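Local atomic coordinates of odorant-binding protein 2a (PDB entry 4RUN), a protein that binds and carries small hydrophobic volatile molecules, with a preference for aldehydes and large fatty acids, as a secreted monomeric lipocalin. Residues A[76-79]-A[80-83]; A[101-105]-A[106-110]. The protein carries 2 engineered substitutions. All coordinates share one frame; numbering follows the deposited sequence.

Contact 1 (A[76-79]-A[80-83]). With FLC (citrate anion), chain C.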
# COMPACT_ATOMS: atom_id res chain seq x y z
N SER A 76 0.11 7.46 -10.80
CA SER A 76 -0.82 6.61 -11.53
C SER A 76 -0.11 5.35 -12.00
O SER A 76 1.10 5.36 -12.24
CB SER A 76 -1.42 7.38 -12.71
OG SER A 76 -0.42 7.80 -13.61
N ALA A 77 -0.87 4.28 -12.16
CA ALA A 77 -0.32 2.99 -12.58
C ALA A 77 -1.29 2.29 -13.50
O ALA A 77 -2.49 2.58 -13.49
CB ALA A 77 -0.01 2.13 -11.38
N TYR A 78 -0.76 1.35 -14.29
CA TYR A 78 -1.53 0.58 -15.25
C TYR A 78 -2.32 1.52 -16.17
O TYR A 78 -3.54 1.41 -16.29
CB TYR A 78 -2.48 -0.39 -14.53
CG TYR A 78 -1.85 -1.21 -13.42
CD1 TYR A 78 -0.99 -2.27 -13.69
CD2 TYR A 78 -2.15 -0.95 -12.08
CE1 TYR A 78 -0.44 -3.03 -12.67
CE2 TYR A 78 -1.60 -1.71 -11.06
CZ TYR A 78 -0.75 -2.75 -11.35
OH TYR A 78 -0.21 -3.50 -10.32
N GLY A 79 -1.61 2.44 -16.81
CA GLY A 79 -2.21 3.37 -17.77
C GLY A 79 -3.21 4.36 -17.19
O GLY A 79 -4.02 4.91 -17.93
N GLY A 80 -3.17 4.59 -15.88
CA GLY A 80 -4.14 5.46 -15.21
C GLY A 80 -5.40 4.74 -14.74
O GLY A 80 -6.35 5.37 -14.29
N ARG A 81 -5.40 3.42 -14.84
CA ARG A 81 -6.46 2.59 -14.26
C ARG A 81 -6.49 2.79 -12.73
O ARG A 81 -7.56 2.90 -12.13
CB ARG A 81 -6.18 1.12 -14.59
CG ARG A 81 -7.32 0.15 -14.33
CD ARG A 81 -6.84 -1.28 -14.41
NE ARG A 81 -6.28 -1.68 -13.12
CZ ARG A 81 -5.31 -2.57 -12.93
NH1 ARG A 81 -4.74 -3.20 -13.94
NH2 ARG A 81 -4.91 -2.83 -11.68
N LYS A 82 -5.30 2.87 -12.14
CA LYS A 82 -5.12 3.00 -10.70
C LYS A 82 -4.44 4.34 -10.35
O LYS A 82 -3.45 4.72 -11.00
CB LYS A 82 -4.26 1.84 -10.23
CG LYS A 82 -4.08 1.72 -8.72
CD LYS A 82 -3.50 0.36 -8.36
CE LYS A 82 -3.34 0.17 -6.86
NZ LYS A 82 -2.88 -1.20 -6.51
N LEU A 83 -4.99 5.06 -9.37
CA LEU A 83 -4.34 6.26 -8.84
C LEU A 83 -3.86 5.99 -7.44
O LEU A 83 -4.52 5.29 -6.68
CB LEU A 83 -5.29 7.45 -8.84
CG LEU A 83 -5.66 7.97 -10.24
CD1 LEU A 83 -6.88 8.87 -10.19
CD2 LEU A 83 -4.47 8.69 -10.85
CAC FLC C . -2.32 -4.68 -7.06
CA FLC C . -3.50 -4.90 -6.13
CB FLC C . -4.45 -6.02 -6.56
CBC FLC C . -5.66 -6.02 -5.64
CG FLC C . -4.99 -5.80 -7.97
CGC FLC C . -4.30 -6.52 -9.13
OA1 FLC C . -2.24 -3.63 -7.75
OA2 FLC C . -1.44 -5.57 -7.12
OB1 FLC C . -6.52 -5.10 -5.76
OB2 FLC C . -5.80 -6.94 -4.80
OG1 FLC C . -4.74 -7.64 -9.50
OG2 FLC C . -3.35 -5.93 -9.71
OHB FLC C . -3.80 -7.29 -6.46
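Y78 and R81, three residues apart at the end of a beta hairpin, meet in a stack with cation-pi character. The R81 guanidinium lies nearly parallel to one face of the Y78 ring, planes 11° apart, and off-centre: CZ sits 4.1 Å from the ring centroid, while NH2 approaches CD2 to 3.4 Å. A bend at chi3 (85°) folds the arginine back over the ring, and a salt bridge from NE to D101, on the neighbouring strand 95-103, ties the guanidinium down.

Backbone hydrogen bonds close the hairpin. A77 N gives its hydrogen to K82 O at 2.9 Å, and K82 N returns the bond to A77 O. Within the turn, R81 N donates to Y78 O. A classic beta bulge, in which A77 is opposed by two residues, R81 and K82, lies in the hairpin joining strands 74-77 and 82-88 of the lipocalin barrel. Y78, G79 and G80 all take positive phi through the turn.

Nonpolar packing is modest: L83 CD2 meets S76 CB at 3.8 Å, and K82 CD runs along the edge of the Y78 ring.

Polar tips meet a citrate, probably from the crystallisation liquor. The extended K82 chain brings NZ to 2.8 Å from citrate OA1, and Y78 OH gives a longer hydrogen bond to the same oxygen.

Contact 2 (A[101-105]-A[106-110]). With FLC (citrate anion), chain C.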
# COMPACT_ATOMS: atom_id res chain seq x y z
N ASP A 101 -8.68 2.28 -7.64
CA ASP A 101 -8.48 1.44 -8.83
C ASP A 101 -9.77 1.27 -9.64
O ASP A 101 -10.75 0.67 -9.19
CB ASP A 101 -7.95 0.08 -8.35
CG ASP A 101 -7.18 -0.72 -9.41
OD1 ASP A 101 -7.02 -0.27 -10.57
OD2 ASP A 101 -6.75 -1.84 -9.08
N GLN A 102 -9.78 1.82 -10.86
CA GLN A 102 -10.93 1.68 -11.76
C GLN A 102 -10.91 0.28 -12.38
O GLN A 102 -10.43 0.08 -13.49
CB GLN A 102 -10.91 2.75 -12.85
CG GLN A 102 -10.59 4.15 -12.36
CD GLN A 102 -10.45 5.13 -13.50
OE1 GLN A 102 -10.25 4.75 -14.66
NE2 GLN A 102 -10.55 6.42 -13.18
N ARG A 103 -11.43 -0.70 -11.65
CA ARG A 103 -11.29 -2.11 -12.02
C ARG A 103 -12.50 -2.52 -12.82
O ARG A 103 -13.59 -2.01 -12.59
CB ARG A 103 -11.12 -2.96 -10.76
CG ARG A 103 -9.70 -2.95 -10.26
CD ARG A 103 -9.60 -3.55 -8.85
NE ARG A 103 -9.37 -4.98 -8.91
CZ ARG A 103 -8.22 -5.54 -9.31
NH1 ARG A 103 -7.21 -4.78 -9.72
NH2 ARG A 103 -8.11 -6.86 -9.33
N ARG A 104 -12.31 -3.40 -13.80
CA ARG A 104 -13.42 -4.01 -14.53
C ARG A 104 -14.64 -4.24 -13.64
O ARG A 104 -15.78 -4.00 -14.04
CB ARG A 104 -12.98 -5.36 -15.10
CG ARG A 104 -14.00 -6.09 -15.99
CD ARG A 104 -14.49 -5.24 -17.16
NE ARG A 104 -13.39 -4.56 -17.84
CZ ARG A 104 -13.51 -3.58 -18.74
NH1 ARG A 104 -14.71 -3.13 -19.11
NH2 ARG A 104 -12.42 -3.06 -19.28
N GLY A 105 -14.38 -4.73 -12.43
CA GLY A 105 -15.44 -5.08 -11.47
C GLY A 105 -15.96 -3.97 -10.57
O GLY A 105 -16.81 -4.21 -9.71
N GLY A 106 -15.48 -2.75 -10.78
CA GLY A 106 -15.84 -1.62 -9.96
C GLY A 106 -14.65 -0.87 -9.41
O GLY A 106 -13.49 -1.30 -9.48
N LEU A 107 -14.97 0.28 -8.85
CA LEU A 107 -14.00 1.13 -8.19
C LEU A 107 -13.57 0.43 -6.91
O LEU A 107 -14.42 0.03 -6.12
CB LEU A 107 -14.64 2.46 -7.84
CG LEU A 107 -13.69 3.48 -7.22
CD1 LEU A 107 -12.57 3.85 -8.18
CD2 LEU A 107 -14.44 4.71 -6.74
N ARG A 108 -12.26 0.31 -6.70
CA ARG A 108 -11.72 -0.30 -5.49
C ARG A 108 -10.85 0.68 -4.73
O ARG A 108 -9.87 1.19 -5.29
CB ARG A 108 -10.91 -1.55 -5.84
CG ARG A 108 -10.36 -2.30 -4.63
CD ARG A 108 -9.83 -3.67 -5.04
NE ARG A 108 -10.90 -4.68 -5.09
CZ ARG A 108 -10.80 -5.86 -5.70
NH1 ARG A 108 -9.68 -6.21 -6.34
NH2 ARG A 108 -11.83 -6.70 -5.69
N TYR A 109 -11.19 0.92 -3.45
CA TYR A 109 -10.33 1.68 -2.53
C TYR A 109 -9.52 0.75 -1.67
O TYR A 109 -9.97 -0.33 -1.30
CB TYR A 109 -11.13 2.58 -1.57
CG TYR A 109 -12.05 3.60 -2.18
CD1 TYR A 109 -11.73 4.26 -3.36
CD2 TYR A 109 -13.24 3.96 -1.54
CE1 TYR A 109 -12.57 5.21 -3.90
CE2 TYR A 109 -14.08 4.91 -2.07
CZ TYR A 109 -13.75 5.53 -3.25
OH TYR A 109 -14.60 6.47 -3.79
N MET A 110 -8.32 1.19 -1.31
CA MET A 110 -7.41 0.36 -0.53
C MET A 110 -6.37 1.27 0.11
O MET A 110 -5.82 2.16 -0.53
CB MET A 110 -6.76 -0.67 -1.45
CG MET A 110 -5.92 -1.71 -0.72
SD MET A 110 -5.03 -2.81 -1.84
CE MET A 110 -6.08 -2.81 -3.30
CAC FLC C . -2.32 -4.68 -7.06
CA FLC C . -3.50 -4.90 -6.13
CB FLC C . -4.45 -6.02 -6.56
CBC FLC C . -5.66 -6.02 -5.64
CG FLC C . -4.99 -5.80 -7.97
CGC FLC C . -4.30 -6.52 -9.13
OA1 FLC C . -2.24 -3.63 -7.75
OA2 FLC C . -1.44 -5.57 -7.12
OB1 FLC C . -6.52 -5.10 -5.76
OB2 FLC C . -5.80 -6.94 -4.80
OG1 FLC C . -4.74 -7.64 -9.50
OG2 FLC C . -3.35 -5.93 -9.71
OHB FLC C . -3.80 -7.29 -6.46
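R103 and R108 bring their guanidinium groups together on one face of a beta hairpin, where strand 95-103 of the lipocalin barrel turns back into strand 106-115. A type I turn from R103 to G106 makes the reversal. G106 N donates to R103 O at 2.7 Å and R103 N to G106 O; G106 leaves the turn with a positive phi of 128°. Further along, D101 and R108 form a hydrogen-bonded pair through both their backbone N-H groups.

The R103 side chain begins with CB beside G106 O. CD passes the R108 chain, near its CB and CD, and a bend at chi3 (90°) turns the guanidinium beyond it. NE is modelled 2.9 Å from R108 NH1; both are donors, so the short separation is doubtful at this resolution. The two guanidinium planes are tilted 26° apart. At the tip the branches part. NH1 makes a salt bridge of 3.0 Å with D101 OD2, meeting it from above the carboxylate plane, and NH2 makes a weak hydrogen bond to OG1 of a bound citrate. Another citrate oxygen, OB1, stands over the centre of the R103 guanidinium face.

That anion probably helps offset the gathered positive charge, to which R29 adds another guanidinium. D101 has a second partner in R81, so its carboxylate serves two arginines. R108, bent at chi3, also packs on F25 and P26, and directs NH1 toward citrate OB1 in a weak hydrogen bond of 3.4 Å; the methyl CE of M110 lies 3.4 Å from that same oxygen.

Overall arrangement
Contact 1 and contact 2 are successive hairpin ends of one sheet, their centres about 11 Å apart, and strand 82-88 of contact 1 pairs with strand 95-103 of contact 2. Where they meet, R81 NE forms a salt bridge of 3.0 Å with D101 OD1, and R81 O lies 2.8 Å from Q102 N, a probable backbone hydrogen bond. D101 thereby links R81 to R103. Both hairpins reach the same citrate: contact 1 binds its OA1 carboxylate oxygen, contact 2 approaches OB1 and OG1, and R55 and K62 also hydrogen-bond to it. The citrate is probably a crystallisation component, so its site need not be that of the odorants.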